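Local coordinates for protein lysine/ornithine decarboxylase (Vibrio vulnificus, PDB 2PLJ) that decarboxylates lysine and ornithine, probably with the help of pyridoxal phosphate, as a two-chain enzyme of the beta/alpha-barrel decarboxylase family, at residues His90-Arg95 with Thr404-Glu409; Asp165-Val170 with Asn205-Gly210; Ile316-Asp321 with Ile369-Leu374. All coordinates share one frame; numbering follows the deposited sequence.

The three contacts are spread along a two-domain chain. Contact 2 joins neighbouring parallel strands of the beta/alpha barrel, contact 3 lies in the mixed sheet of the beta domain, and contact 1 sits between them, setting a barrel-domain helix against strand 403-407 of that same mixed sheet. Centre to centre, contacts 1 and 2 are about 33 Å apart, contacts 1 and 3 about 30 Å, and contacts 2 and 3 about 54 Å, on opposite sides of the chain's centre. Along the chain, contact 1, whose segments lie 309 residues apart at their closest ends, brackets contact 2 and then contact 3, bringing the late strand back to the early helix, consistent with a role at the domain junction.

Contact 1 (His90-Arg95 with Thr404-Glu409); sequences HPVVVR and TIALNE
A buried interdomain contact, part apolar and part ionic, sets the first turn of helix 91-100 in the barrel domain against strand 403-407 of the beta domain and the loop that follows it, which carries Glu409. The ionic part is a side-on, two-nitrogen salt bridge: Arg95 NE lies 2.8 Å from Glu409 OE2 and Arg95 NH2 lies 2.9 Å from Glu409 OE1, with angles at hydrogen of 163° and 166°. Both oxygens use their syn lone pairs, and the guanidinium and carboxylate planes are nearly coplanar, which fixes the rotation of both groups. Glu409 spans the gap extended, CG anti to the backbone N (chi1 -176°). Next to the bridge, both methyls of Val92 touch Ala406 CB, CG1 at 4.0 Å, and both also lie against Glu409 OE1, CG1 at 3.8 Å. His90 is the helix N-cap: its ND1 accepts from Val92 N at 3.0 Å in the ring plane, while its NE2 is hydrogen-bonded to Ser24 OG (which also bonds Thr404 O) and lies 3.7 Å from Thr404 CG2. Arg95 NH1 also salt-bridges Glu118. Helix 62-75 packs on Val92 and Glu409 through Cys62, and strands 24-26 and 57-61 pair with strand 403-407.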
ATOM      1  N   HIS A  90      -2.956  -1.241  16.873  1.00 16.04           N
ATOM      2  CA  HIS A  90      -3.109   0.094  17.454  1.00 15.28           C
ATOM      3  C   HIS A  90      -2.966  -0.009  18.969  1.00 14.54           C
ATOM      4  O   HIS A  90      -3.629  -0.818  19.608  1.00 14.74           O
ATOM      5  CB  HIS A  90      -4.468   0.664  17.070  1.00 15.70           C
ATOM      6  CG  HIS A  90      -4.636   2.112  17.406  1.00 16.14           C
ATOM      7  ND1 HIS A  90      -4.565   2.582  18.701  1.00 15.07           N
ATOM      8  CD2 HIS A  90      -4.911   3.181  16.623  1.00 17.61           C
ATOM      9  CE1 HIS A  90      -4.743   3.895  18.698  1.00 15.63           C
ATOM     10  NE2 HIS A  90      -4.962   4.285  17.449  1.00 17.82           N
ATOM     11  N   PRO A  91      -2.104   0.827  19.561  1.00 14.41           N
ATOM     12  CA  PRO A  91      -1.845   0.691  21.013  1.00 15.23           C
ATOM     13  C   PRO A  91      -3.124   0.820  21.879  1.00 13.95           C
ATOM     14  O   PRO A  91      -3.243   0.132  22.898  1.00 13.20           O
ATOM     15  CB  PRO A  91      -0.882   1.842  21.334  1.00 15.87           C
ATOM     16  CG  PRO A  91      -0.597   2.530  20.057  1.00 18.42           C
ATOM     17  CD  PRO A  91      -1.346   1.918  18.918  1.00 15.17           C
ATOM     18  N   VAL A  92      -4.051   1.672  21.465  1.00 13.42           N
ATOM     19  CA  VAL A  92      -5.321   1.805  22.208  1.00 13.67           C
ATOM     20  C   VAL A  92      -6.167   0.525  22.121  1.00 12.63           C
ATOM     21  O   VAL A  92      -6.749   0.089  23.112  1.00 12.65           O
ATOM     22  CB  VAL A  92      -6.118   3.016  21.751  1.00 14.02           C
ATOM     23  CG1 VAL A  92      -7.517   3.001  22.414  1.00 15.52           C
ATOM     24  CG2 VAL A  92      -5.386   4.292  22.183  1.00 14.38           C
ATOM     25  N   VAL A  93      -6.156  -0.106  20.955  1.00 12.63           N
ATOM     26  CA  VAL A  93      -6.848  -1.396  20.791  1.00 13.09           C
ATOM     27  C   VAL A  93      -6.206  -2.464  21.717  1.00 13.51           C
ATOM     28  O   VAL A  93      -6.909  -3.246  22.391  1.00 13.06           O
ATOM     29  CB  VAL A  93      -6.872  -1.834  19.307  1.00 12.31           C
ATOM     30  CG1 VAL A  93      -7.393  -3.290  19.199  1.00 12.96           C
ATOM     31  CG2 VAL A  93      -7.737  -0.826  18.463  1.00 14.78           C
ATOM     32  N   VAL A  94      -4.872  -2.504  21.721  1.00 13.60           N
ATOM     33  CA  VAL A  94      -4.137  -3.423  22.595  1.00 14.68           C
ATOM     34  C   VAL A  94      -4.502  -3.197  24.073  1.00 14.70           C
ATOM     35  O   VAL A  94      -4.843  -4.160  24.801  1.00 13.86           O
ATOM     36  CB  VAL A  94      -2.601  -3.316  22.355  1.00 15.12           C
ATOM     37  CG1 VAL A  94      -1.833  -4.157  23.363  1.00 16.51           C
ATOM     38  CG2 VAL A  94      -2.275  -3.815  20.939  1.00 15.22           C
ATOM     39  N   ARG A  95      -4.412  -1.935  24.529  1.00 14.02           N
ATOM     40  CA  ARG A  95      -4.764  -1.616  25.926  1.00 13.44           C
ATOM     41  C   ARG A  95      -6.212  -2.004  26.266  1.00 13.66           C
ATOM     42  O   ARG A  95      -6.474  -2.595  27.341  1.00 13.57           O
ATOM     43  CB  ARG A  95      -4.554  -0.129  26.243  1.00 14.03           C
ATOM     44  CG  ARG A  95      -3.088   0.274  26.301  1.00 14.41           C
ATOM     45  CD  ARG A  95      -2.923   1.559  27.129  1.00 15.53           C
ATOM     46  NE  ARG A  95      -3.699   2.668  26.576  1.00 15.74           N
ATOM     47  CZ  ARG A  95      -3.216   3.579  25.733  1.00 19.31           C
ATOM     48  NH1 ARG A  95      -1.944   3.495  25.323  1.00 18.68           N
ATOM     49  NH2 ARG A  95      -3.999   4.580  25.309  1.00 17.33           N
ATOM     50  N   THR A 404      -6.038   8.747  13.076  1.00 15.03           N
ATOM     51  CA  THR A 404      -6.980   7.975  13.878  1.00 15.42           C
ATOM     52  C   THR A 404      -7.309   8.707  15.188  1.00 15.30           C
ATOM     53  O   THR A 404      -6.412   9.158  15.903  1.00 16.93           O
ATOM     54  CB  THR A 404      -6.433   6.546  14.143  1.00 16.11           C
ATOM     55  OG1 THR A 404      -6.373   5.809  12.903  1.00 17.48           O
ATOM     56  CG2 THR A 404      -7.338   5.763  15.089  1.00 17.78           C
ATOM     57  N   ILE A 405      -8.593   8.818  15.492  1.00 14.13           N
ATOM     58  CA  ILE A 405      -9.033   9.444  16.742  1.00 13.48           C
ATOM     59  C   ILE A 405      -9.650   8.344  17.616  1.00 13.83           C
ATOM     60  O   ILE A 405     -10.653   7.742  17.227  1.00 13.60           O
ATOM     61  CB  ILE A 405     -10.083  10.558  16.515  1.00 13.83           C
ATOM     62  CG1 ILE A 405      -9.604  11.583  15.460  1.00 14.59           C
ATOM     63  CG2 ILE A 405     -10.381  11.231  17.860  1.00 14.23           C
ATOM     64  CD1 ILE A 405      -8.282  12.244  15.811  1.00 14.96           C
ATOM     65  N   ALA A 406      -9.041   8.076  18.777  1.00 13.09           N
ATOM     66  CA  ALA A 406      -9.487   6.958  19.633  1.00 14.16           C
ATOM     67  C   ALA A 406     -10.465   7.503  20.661  1.00 14.64           C
ATOM     68  O   ALA A 406     -10.130   8.444  21.433  1.00 15.01           O
ATOM     69  CB  ALA A 406      -8.295   6.286  20.329  1.00 14.13           C
ATOM     70  N   LEU A 407     -11.638   6.880  20.698  1.00 14.63           N
ATOM     71  CA  LEU A 407     -12.738   7.266  21.583  1.00 15.18           C
ATOM     72  C   LEU A 407     -13.138   6.165  22.565  1.00 14.71           C
ATOM     73  O   LEU A 407     -13.044   4.956  22.256  1.00 14.24           O
ATOM     74  CB  LEU A 407     -13.985   7.620  20.738  1.00 15.61           C
ATOM     75  CG  LEU A 407     -13.790   8.514  19.499  1.00 20.09           C
ATOM     76  CD1 LEU A 407     -15.026   8.491  18.600  1.00 23.44           C
ATOM     77  CD2 LEU A 407     -13.493   9.899  19.965  1.00 20.97           C
ATOM     78  N   ASN A 408     -13.576   6.584  23.759  1.00 14.52           N
ATOM     79  CA  ASN A 408     -14.233   5.658  24.699  1.00 14.93           C
ATOM     80  C   ASN A 408     -13.329   4.569  25.255  1.00 15.33           C
ATOM     81  O   ASN A 408     -13.832   3.522  25.702  1.00 15.09           O
ATOM     82  CB  ASN A 408     -15.508   5.032  24.096  1.00 15.29           C
ATOM     83  CG  ASN A 408     -16.500   6.070  23.611  1.00 16.60           C
ATOM     84  OD1 ASN A 408     -16.682   7.131  24.242  1.00 17.50           O
ATOM     85  ND2 ASN A 408     -17.132   5.798  22.466  1.00 18.17           N
ATOM     86  N   GLU A 409     -12.012   4.808  25.281  1.00 15.25           N
ATOM     87  CA  GLU A 409     -11.111   3.816  25.888  1.00 16.79           C
ATOM     88  C   GLU A 409     -11.515   3.484  27.318  1.00 18.35           C
ATOM     89  O   GLU A 409     -11.622   2.302  27.690  1.00 17.35           O
ATOM     90  CB  GLU A 409      -9.634   4.229  25.863  1.00 16.11           C
ATOM     91  CG  GLU A 409      -8.725   3.097  26.414  1.00 15.21           C
ATOM     92  CD  GLU A 409      -7.251   3.432  26.400  1.00 16.13           C
ATOM     93  OE1 GLU A 409      -6.863   4.486  25.864  1.00 14.88           O
ATOM     94  OE2 GLU A 409      -6.460   2.614  26.904  1.00 15.16           O
TER

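Contact 2 (Asp165-Val170 with Asn205-Gly210); sequences DVELLV and NIRIKG
Glu167 and Arg207 lie side by side on adjacent parallel strands of the beta/alpha barrel, with Lys209 completing a salt-bridge network. Arg207 NE reaches Glu167 OE1 at 2.7 Å, in the guanidinium plane and on the anti lone pair, while Arg207 NH2 adds a weak bond to the same oxygen. Lys209 NZ meets Glu167 OE2 at 2.8 Å from above the carboxylate plane, so the cations grip different oxygens. Glu167 CG sits between its backbone N and carbonyl carbon (chi1 53°), which places the carboxylate between Arg207 and Lys209. A magnesium ion lies about 4 Å from the Glu167 side chain.

Leu168 N donates to Arg207 O at 3.0 Å and Val170 N to Gly210 O at 2.9 Å. Between them the register slips by one residue, a beta bulge at which Leu168 O accepts from Lys209 N at 2.7 Å and, weakly, from Gly210 N. This bulge at Lys209 probably lets both cations reach Glu167. Beyond this shell, strand 147-150 pairs with Glu167 and Leu169, and helix 191-203 packs on Val170 and Ile208. Leu168 CD1 and Ile206 CG2 approach to 3.4 Å, tighter than usual van der Waals contact.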
ATOM      1  N   ASP A 165      13.880 -23.337  25.569  1.00 20.00           N
ATOM      2  CA  ASP A 165      13.187 -22.078  25.790  1.00 20.00           C
ATOM      3  C   ASP A 165      11.802 -21.981  25.148  1.00 20.00           C
ATOM      4  O   ASP A 165      11.051 -21.128  25.489  1.00 20.93           O
ATOM      5  CB  ASP A 165      14.015 -20.908  25.307  1.00 20.00           C
ATOM      6  CG  ASP A 165      15.373 -20.841  25.941  1.00 20.00           C
ATOM      7  OD1 ASP A 165      15.471 -21.182  27.114  1.00 20.00           O
ATOM      8  OD2 ASP A 165      16.325 -20.457  25.232  1.00 20.00           O
ATOM      9  N   VAL A 166      11.527 -22.837  24.198  1.00 16.96           N
ATOM     10  CA  VAL A 166      10.348 -22.693  23.342  1.00 16.02           C
ATOM     11  C   VAL A 166       9.378 -23.887  23.406  1.00 16.27           C
ATOM     12  O   VAL A 166       9.772 -25.015  23.754  1.00 15.27           O
ATOM     13  CB  VAL A 166      10.762 -22.471  21.842  1.00 16.65           C
ATOM     14  CG1 VAL A 166      11.690 -21.239  21.693  1.00 18.01           C
ATOM     15  CG2 VAL A 166      11.379 -23.737  21.247  1.00 16.87           C
ATOM     16  N   GLU A 167       8.119 -23.634  23.046  1.00 14.95           N
ATOM     17  CA  GLU A 167       7.206 -24.720  22.683  1.00 16.23           C
ATOM     18  C   GLU A 167       6.537 -24.324  21.366  1.00 14.81           C
ATOM     19  O   GLU A 167       6.234 -23.156  21.150  1.00 14.43           O
ATOM     20  CB  GLU A 167       6.167 -25.011  23.769  1.00 16.78           C
ATOM     21  CG  GLU A 167       5.366 -23.793  24.223  1.00 17.87           C
ATOM     22  CD  GLU A 167       4.369 -24.090  25.352  1.00 20.08           C
ATOM     23  OE1 GLU A 167       4.316 -25.242  25.831  1.00 24.05           O
ATOM     24  OE2 GLU A 167       3.655 -23.155  25.770  1.00 23.98           O
ATOM     25  N   LEU A 168       6.345 -25.297  20.486  1.00 13.37           N
ATOM     26  CA  LEU A 168       5.944 -24.987  19.104  1.00 13.31           C
ATOM     27  C   LEU A 168       4.532 -25.480  18.762  1.00 13.24           C
ATOM     28  O   LEU A 168       4.112 -26.579  19.179  1.00 13.87           O
ATOM     29  CB  LEU A 168       6.938 -25.652  18.135  1.00 12.80           C
ATOM     30  CG  LEU A 168       8.424 -25.293  18.328  1.00 13.36           C
ATOM     31  CD1 LEU A 168       9.244 -26.030  17.302  1.00 14.01           C
ATOM     32  CD2 LEU A 168       8.601 -23.770  18.216  1.00 14.44           C
ATOM     33  N   LEU A 169       3.824 -24.677  17.970  1.00 12.47           N
ATOM     34  CA  LEU A 169       2.589 -25.110  17.317  1.00 11.73           C
ATOM     35  C   LEU A 169       2.953 -25.507  15.894  1.00 12.56           C
ATOM     36  O   LEU A 169       3.655 -24.748  15.194  1.00 14.79           O
ATOM     37  CB  LEU A 169       1.549 -23.976  17.288  1.00 12.18           C
ATOM     38  CG  LEU A 169       0.985 -23.556  18.653  1.00 12.54           C
ATOM     39  CD1 LEU A 169       0.250 -22.190  18.546  1.00 15.25           C
ATOM     40  CD2 LEU A 169       0.079 -24.640  19.229  1.00 14.34           C
ATOM     41  N   VAL A 170       2.463 -26.666  15.452  1.00 12.92           N
ATOM     42  CA  VAL A 170       2.714 -27.122  14.084  1.00 12.51           C
ATOM     43  C   VAL A 170       1.498 -26.754  13.251  1.00 12.92           C
ATOM     44  O   VAL A 170       0.391 -27.175  13.570  1.00 13.13           O
ATOM     45  CB  VAL A 170       2.960 -28.663  13.996  1.00 12.37           C
ATOM     46  CG1 VAL A 170       3.255 -29.026  12.547  1.00 12.48           C
ATOM     47  CG2 VAL A 170       4.131 -29.053  14.908  1.00 14.08           C
ATOM     48  N   ASN A 205      14.737 -33.090  20.831  1.00 16.43           N
ATOM     49  CA  ASN A 205      14.315 -32.570  22.143  1.00 16.63           C
ATOM     50  C   ASN A 205      13.712 -31.155  22.096  1.00 16.39           C
ATOM     51  O   ASN A 205      14.061 -30.287  22.902  1.00 16.71           O
ATOM     52  CB  ASN A 205      15.456 -32.648  23.162  1.00 17.56           C
ATOM     53  CG  ASN A 205      15.906 -34.054  23.404  1.00 20.55           C
ATOM     54  OD1 ASN A 205      15.081 -34.958  23.578  1.00 25.01           O
ATOM     55  ND2 ASN A 205      17.219 -34.265  23.426  1.00 23.08           N
ATOM     56  N   ILE A 206      12.811 -30.951  21.140  1.00 15.12           N
ATOM     57  CA  ILE A 206      12.085 -29.670  20.986  1.00 15.03           C
ATOM     58  C   ILE A 206      10.631 -29.945  21.327  1.00 14.88           C
ATOM     59  O   ILE A 206      10.033 -30.855  20.762  1.00 14.72           O
ATOM     60  CB  ILE A 206      12.207 -29.083  19.557  1.00 14.35           C
ATOM     61  CG1 ILE A 206      13.682 -28.784  19.225  1.00 14.55           C
ATOM     62  CG2 ILE A 206      11.240 -27.848  19.380  1.00 16.02           C
ATOM     63  CD1 ILE A 206      13.947 -28.515  17.717  1.00 13.85           C
ATOM     64  N   ARG A 207      10.083 -29.175  22.272  1.00 15.46           N
ATOM     65  CA  ARG A 207       8.714 -29.370  22.746  1.00 16.55           C
ATOM     66  C   ARG A 207       7.692 -28.923  21.703  1.00 16.39           C
ATOM     67  O   ARG A 207       7.795 -27.819  21.151  1.00 15.40           O
ATOM     68  CB  ARG A 207       8.490 -28.591  24.046  1.00 16.79           C
ATOM     69  CG  ARG A 207       7.022 -28.568  24.515  1.00 20.47           C
ATOM     70  CD  ARG A 207       6.843 -28.002  25.930  1.00 21.08           C
ATOM     71  NE  ARG A 207       5.436 -27.660  26.173  1.00 26.50           N
ATOM     72  CZ  ARG A 207       4.494 -28.547  26.498  1.00 29.69           C
ATOM     73  NH1 ARG A 207       4.805 -29.835  26.643  1.00 30.84           N
ATOM     74  NH2 ARG A 207       3.238 -28.147  26.680  1.00 30.82           N
ATOM     75  N   ILE A 208       6.706 -29.783  21.467  1.00 16.29           N
ATOM     76  CA  ILE A 208       5.556 -29.417  20.633  1.00 16.09           C
ATOM     77  C   ILE A 208       4.363 -29.126  21.554  1.00 16.32           C
ATOM     78  O   ILE A 208       3.904 -30.022  22.299  1.00 17.08           O
ATOM     79  CB  ILE A 208       5.204 -30.532  19.604  1.00 16.53           C
ATOM     80  CG1 ILE A 208       6.394 -30.840  18.657  1.00 16.11           C
ATOM     81  CG2 ILE A 208       3.928 -30.153  18.824  1.00 15.26           C
ATOM     82  CD1 ILE A 208       6.966 -29.634  17.902  1.00 14.46           C
ATOM     83  N   LYS A 209       3.881 -27.885  21.500  1.00 16.11           N
ATOM     84  CA  LYS A 209       2.709 -27.424  22.251  1.00 16.50           C
ATOM     85  C   LYS A 209       1.432 -28.011  21.637  1.00 15.96           C
ATOM     86  O   LYS A 209       0.529 -28.420  22.350  1.00 16.25           O
ATOM     87  CB  LYS A 209       2.626 -25.898  22.230  1.00 17.19           C
ATOM     88  CG  LYS A 209       1.536 -25.348  23.137  1.00 19.33           C
ATOM     89  CD  LYS A 209       1.518 -23.821  23.145  1.00 19.27           C
ATOM     90  CE  LYS A 209       0.446 -23.291  24.109  1.00 22.54           C
ATOM     91  NZ  LYS A 209       0.888 -23.480  25.530  1.00 23.44           N
ATOM     92  N   GLY A 210       1.373 -28.086  20.310  1.00 15.19           N
ATOM     93  CA  GLY A 210       0.164 -28.600  19.678  1.00 14.69           C
ATOM     94  C   GLY A 210       0.120 -28.265  18.199  1.00 14.77           C
ATOM     95  O   GLY A 210       1.173 -28.142  17.557  1.00 14.79           O
TER
HETATM   96  O   HOH W   1      11.524 -26.971  23.002  1.00 28.63           O

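Contact 3 (Ile316-Asp321 with Ile369-Leu374); sequences IWYYLD and ILLPKL
Tyr318 and Leu374 form the tight part of this contact, crossing at about a right angle. Leu374 CD1 stands over the Tyr318 ring, 4.0 Å from its centroid and 9° off the normal, a CH-pi contact, while Leu374 CB approaches the ring's CE1 to 3.6 Å. The opposite face carries Ile316 CG2, offset toward the rim. The hydroxyl is held by Leu374 N, which donates to Tyr318 OH at 3.0 Å, 168° at hydrogen. Tyr318 CG lies anti to the carbonyl carbon (chi1 -59°), a rotation that sends the ring toward Lys373 and Leu374. Both segments belong to the mixed sheet of the beta domain, where strand 349-355 runs between them; the ring reaches past it, touching Ser352. Tyr319 of the same strand instead meets Phe187 and Lys186 O of the second subunit.

The remainder is looser. Leu371 CD1 slides past the ring at 4.1 Å from CE2, and a water in the ring plane links Tyr318 OH to Leu371 O. On the solvent-exposed side, Lys373 bends back at chi2 and chi4: its CD touches Ile316 CD1 at 3.8 Å, and its NZ donates to Leu374 O from above the carbonyl plane and is hydrogen-bonded to Gln309 OE1.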
ATOM      1  N   ILE A 316     -20.408  12.891 -12.196  1.00 18.35           N
ATOM      2  CA  ILE A 316     -19.694  13.845 -11.361  1.00 17.51           C
ATOM      3  C   ILE A 316     -18.598  13.090 -10.622  1.00 16.73           C
ATOM      4  O   ILE A 316     -18.891  12.175  -9.824  1.00 17.19           O
ATOM      5  CB  ILE A 316     -20.575  14.583 -10.312  1.00 17.70           C
ATOM      6  CG1 ILE A 316     -21.774  15.296 -10.964  1.00 19.41           C
ATOM      7  CG2 ILE A 316     -19.715  15.598  -9.504  1.00 19.21           C
ATOM      8  CD1 ILE A 316     -22.629  16.088  -9.946  1.00 19.89           C
ATOM      9  N   TRP A 317     -17.355  13.461 -10.905  1.00 15.60           N
ATOM     10  CA  TRP A 317     -16.203  12.936 -10.146  1.00 14.83           C
ATOM     11  C   TRP A 317     -15.930  13.810  -8.920  1.00 15.00           C
ATOM     12  O   TRP A 317     -15.747  15.020  -9.053  1.00 15.16           O
ATOM     13  CB  TRP A 317     -14.955  12.923 -11.021  1.00 15.22           C
ATOM     14  CG  TRP A 317     -14.911  11.817 -12.022  1.00 16.47           C
ATOM     15  CD1 TRP A 317     -15.790  11.591 -13.064  1.00 15.63           C
ATOM     16  CD2 TRP A 317     -13.935  10.772 -12.087  1.00 14.27           C
ATOM     17  NE1 TRP A 317     -15.406  10.471 -13.778  1.00 16.91           N
ATOM     18  CE2 TRP A 317     -14.277   9.946 -13.188  1.00 16.34           C
ATOM     19  CE3 TRP A 317     -12.816  10.445 -11.313  1.00 15.43           C
ATOM     20  CZ2 TRP A 317     -13.515   8.816 -13.547  1.00 16.51           C
ATOM     21  CZ3 TRP A 317     -12.054   9.324 -11.669  1.00 16.77           C
ATOM     22  CH2 TRP A 317     -12.418   8.517 -12.766  1.00 15.53           C
ATOM     23  N   TYR A 318     -15.921  13.188  -7.739  1.00 13.68           N
ATOM     24  CA  TYR A 318     -15.436  13.821  -6.514  1.00 13.97           C
ATOM     25  C   TYR A 318     -14.035  13.296  -6.176  1.00 14.95           C
ATOM     26  O   TYR A 318     -13.817  12.085  -6.166  1.00 15.59           O
ATOM     27  CB  TYR A 318     -16.380  13.544  -5.338  1.00 14.91           C
ATOM     28  CG  TYR A 318     -17.793  14.045  -5.586  1.00 15.40           C
ATOM     29  CD1 TYR A 318     -18.055  15.418  -5.644  1.00 14.84           C
ATOM     30  CD2 TYR A 318     -18.857  13.150  -5.784  1.00 14.02           C
ATOM     31  CE1 TYR A 318     -19.344  15.912  -5.863  1.00 14.52           C
ATOM     32  CE2 TYR A 318     -20.166  13.629  -6.024  1.00 14.84           C
ATOM     33  CZ  TYR A 318     -20.394  15.015  -6.051  1.00 15.24           C
ATOM     34  OH  TYR A 318     -21.657  15.514  -6.293  1.00 16.04           O
ATOM     35  N   TYR A 319     -13.114  14.204  -5.875  1.00 12.95           N
ATOM     36  CA  TYR A 319     -11.737  13.845  -5.584  1.00 13.86           C
ATOM     37  C   TYR A 319     -11.581  14.035  -4.079  1.00 14.64           C
ATOM     38  O   TYR A 319     -11.619  15.165  -3.590  1.00 14.68           O
ATOM     39  CB  TYR A 319     -10.774  14.729  -6.359  1.00 14.31           C
ATOM     40  CG  TYR A 319     -10.982  14.646  -7.852  1.00 13.50           C
ATOM     41  CD1 TYR A 319     -10.266  13.739  -8.637  1.00 16.72           C
ATOM     42  CD2 TYR A 319     -11.926  15.471  -8.501  1.00 15.58           C
ATOM     43  CE1 TYR A 319     -10.466  13.654 -10.021  1.00 16.64           C
ATOM     44  CE2 TYR A 319     -12.143  15.384  -9.862  1.00 15.98           C
ATOM     45  CZ  TYR A 319     -11.427  14.479 -10.636  1.00 16.10           C
ATOM     46  OH  TYR A 319     -11.669  14.446 -11.992  1.00 14.97           O
ATOM     47  N   LEU A 320     -11.435  12.917  -3.366  1.00 13.76           N
ATOM     48  CA  LEU A 320     -11.379  12.940  -1.900  1.00 13.97           C
ATOM     49  C   LEU A 320      -9.959  13.059  -1.365  1.00 14.27           C
ATOM     50  O   LEU A 320      -9.000  12.824  -2.113  1.00 15.01           O
ATOM     51  CB  LEU A 320     -12.045  11.668  -1.317  1.00 14.35           C
ATOM     52  CG  LEU A 320     -13.447  11.334  -1.853  1.00 15.89           C
ATOM     53  CD1 LEU A 320     -13.987  10.078  -1.199  1.00 18.91           C
ATOM     54  CD2 LEU A 320     -14.441  12.493  -1.670  1.00 15.33           C
ATOM     55  N   ASP A 321      -9.835  13.368  -0.071  1.00 14.13           N
ATOM     56  CA  ASP A 321      -8.530  13.432   0.599  1.00 14.33           C
ATOM     57  C   ASP A 321      -8.054  12.084   1.192  1.00 15.22           C
ATOM     58  O   ASP A 321      -7.077  12.040   1.950  1.00 15.35           O
ATOM     59  CB  ASP A 321      -8.497  14.555   1.666  1.00 16.03           C
ATOM     60  CG  ASP A 321      -9.646  14.471   2.656  1.00 17.16           C
ATOM     61  OD1 ASP A 321     -10.314  13.424   2.709  1.00 16.73           O
ATOM     62  OD2 ASP A 321      -9.890  15.481   3.386  1.00 20.47           O
ATOM     63  N   ILE A 369     -21.392   5.262  -8.220  1.00 21.39           N
ATOM     64  CA  ILE A 369     -22.146   5.368  -6.974  1.00 20.36           C
ATOM     65  C   ILE A 369     -23.122   6.536  -7.073  1.00 19.81           C
ATOM     66  O   ILE A 369     -22.754   7.624  -7.547  1.00 19.81           O
ATOM     67  CB  ILE A 369     -21.185   5.536  -5.762  1.00 19.81           C
ATOM     68  CG1 ILE A 369     -21.962   5.609  -4.436  1.00 20.33           C
ATOM     69  CG2 ILE A 369     -20.258   6.733  -5.981  1.00 19.70           C
ATOM     70  CD1 ILE A 369     -21.062   5.376  -3.154  1.00 21.21           C
ATOM     71  N   LEU A 370     -24.367   6.314  -6.651  1.00 19.35           N
ATOM     72  CA  LEU A 370     -25.367   7.389  -6.641  1.00 19.51           C
ATOM     73  C   LEU A 370     -25.247   8.230  -5.383  1.00 19.64           C
ATOM     74  O   LEU A 370     -25.252   7.702  -4.268  1.00 20.86           O
ATOM     75  CB  LEU A 370     -26.798   6.846  -6.771  1.00 19.94           C
ATOM     76  CG  LEU A 370     -27.130   6.062  -8.046  1.00 19.31           C
ATOM     77  CD1 LEU A 370     -28.506   5.416  -7.946  1.00 20.72           C
ATOM     78  CD2 LEU A 370     -27.036   6.944  -9.284  1.00 20.41           C
ATOM     79  N   LEU A 371     -25.105   9.535  -5.571  1.00 19.23           N
ATOM     80  CA  LEU A 371     -24.929  10.453  -4.455  1.00 19.08           C
ATOM     81  C   LEU A 371     -25.659  11.756  -4.697  1.00 19.23           C
ATOM     82  O   LEU A 371     -25.794  12.203  -5.847  1.00 18.61           O
ATOM     83  CB  LEU A 371     -23.444  10.764  -4.226  1.00 18.41           C
ATOM     84  CG  LEU A 371     -22.421   9.667  -3.912  1.00 18.93           C
ATOM     85  CD1 LEU A 371     -21.046  10.307  -3.875  1.00 20.48           C
ATOM     86  CD2 LEU A 371     -22.692   8.953  -2.559  1.00 18.36           C
ATOM     87  N   PRO A 372     -26.116  12.396  -3.608  1.00 19.55           N
ATOM     88  CA  PRO A 372     -26.598  13.755  -3.761  1.00 19.33           C
ATOM     89  C   PRO A 372     -25.447  14.669  -4.217  1.00 18.94           C
ATOM     90  O   PRO A 372     -24.262  14.305  -4.077  1.00 18.81           O
ATOM     91  CB  PRO A 372     -27.083  14.126  -2.350  1.00 19.58           C
ATOM     92  CG  PRO A 372     -26.441  13.183  -1.446  1.00 19.93           C
ATOM     93  CD  PRO A 372     -26.169  11.925  -2.207  1.00 19.82           C
ATOM     94  N   LYS A 373     -25.788  15.816  -4.792  1.00 18.29           N
ATOM     95  CA  LYS A 373     -24.777  16.800  -5.161  1.00 18.17           C
ATOM     96  C   LYS A 373     -24.003  17.264  -3.919  1.00 18.51           C
ATOM     97  O   LYS A 373     -24.603  17.715  -2.939  1.00 18.77           O
ATOM     98  CB  LYS A 373     -25.403  18.000  -5.892  1.00 18.98           C
ATOM     99  CG  LYS A 373     -24.421  19.107  -6.271  1.00 19.84           C
ATOM    100  CD  LYS A 373     -23.301  18.604  -7.196  1.00 23.39           C
ATOM    101  CE  LYS A 373     -22.414  19.746  -7.709  1.00 22.92           C
ATOM    102  NZ  LYS A 373     -21.648  20.513  -6.668  1.00 21.09           N
ATOM    103  N   LEU A 374     -22.682  17.121  -3.977  1.00 16.56           N
ATOM    104  CA  LEU A 374     -21.797  17.553  -2.897  1.00 16.58           C
ATOM    105  C   LEU A 374     -21.009  18.797  -3.274  1.00 16.84           C
ATOM    106  O   LEU A 374     -20.625  18.968  -4.435  1.00 17.96           O
ATOM    107  CB  LEU A 374     -20.802  16.442  -2.573  1.00 16.61           C
ATOM    108  CG  LEU A 374     -21.402  15.077  -2.223  1.00 16.73           C
ATOM    109  CD1 LEU A 374     -20.250  14.114  -1.998  1.00 15.64           C
ATOM    110  CD2 LEU A 374     -22.323  15.188  -1.006  1.00 18.35           C
TER
HETATM  111  O   HOH W   2     -23.361  13.742  -6.902  1.00 22.85           O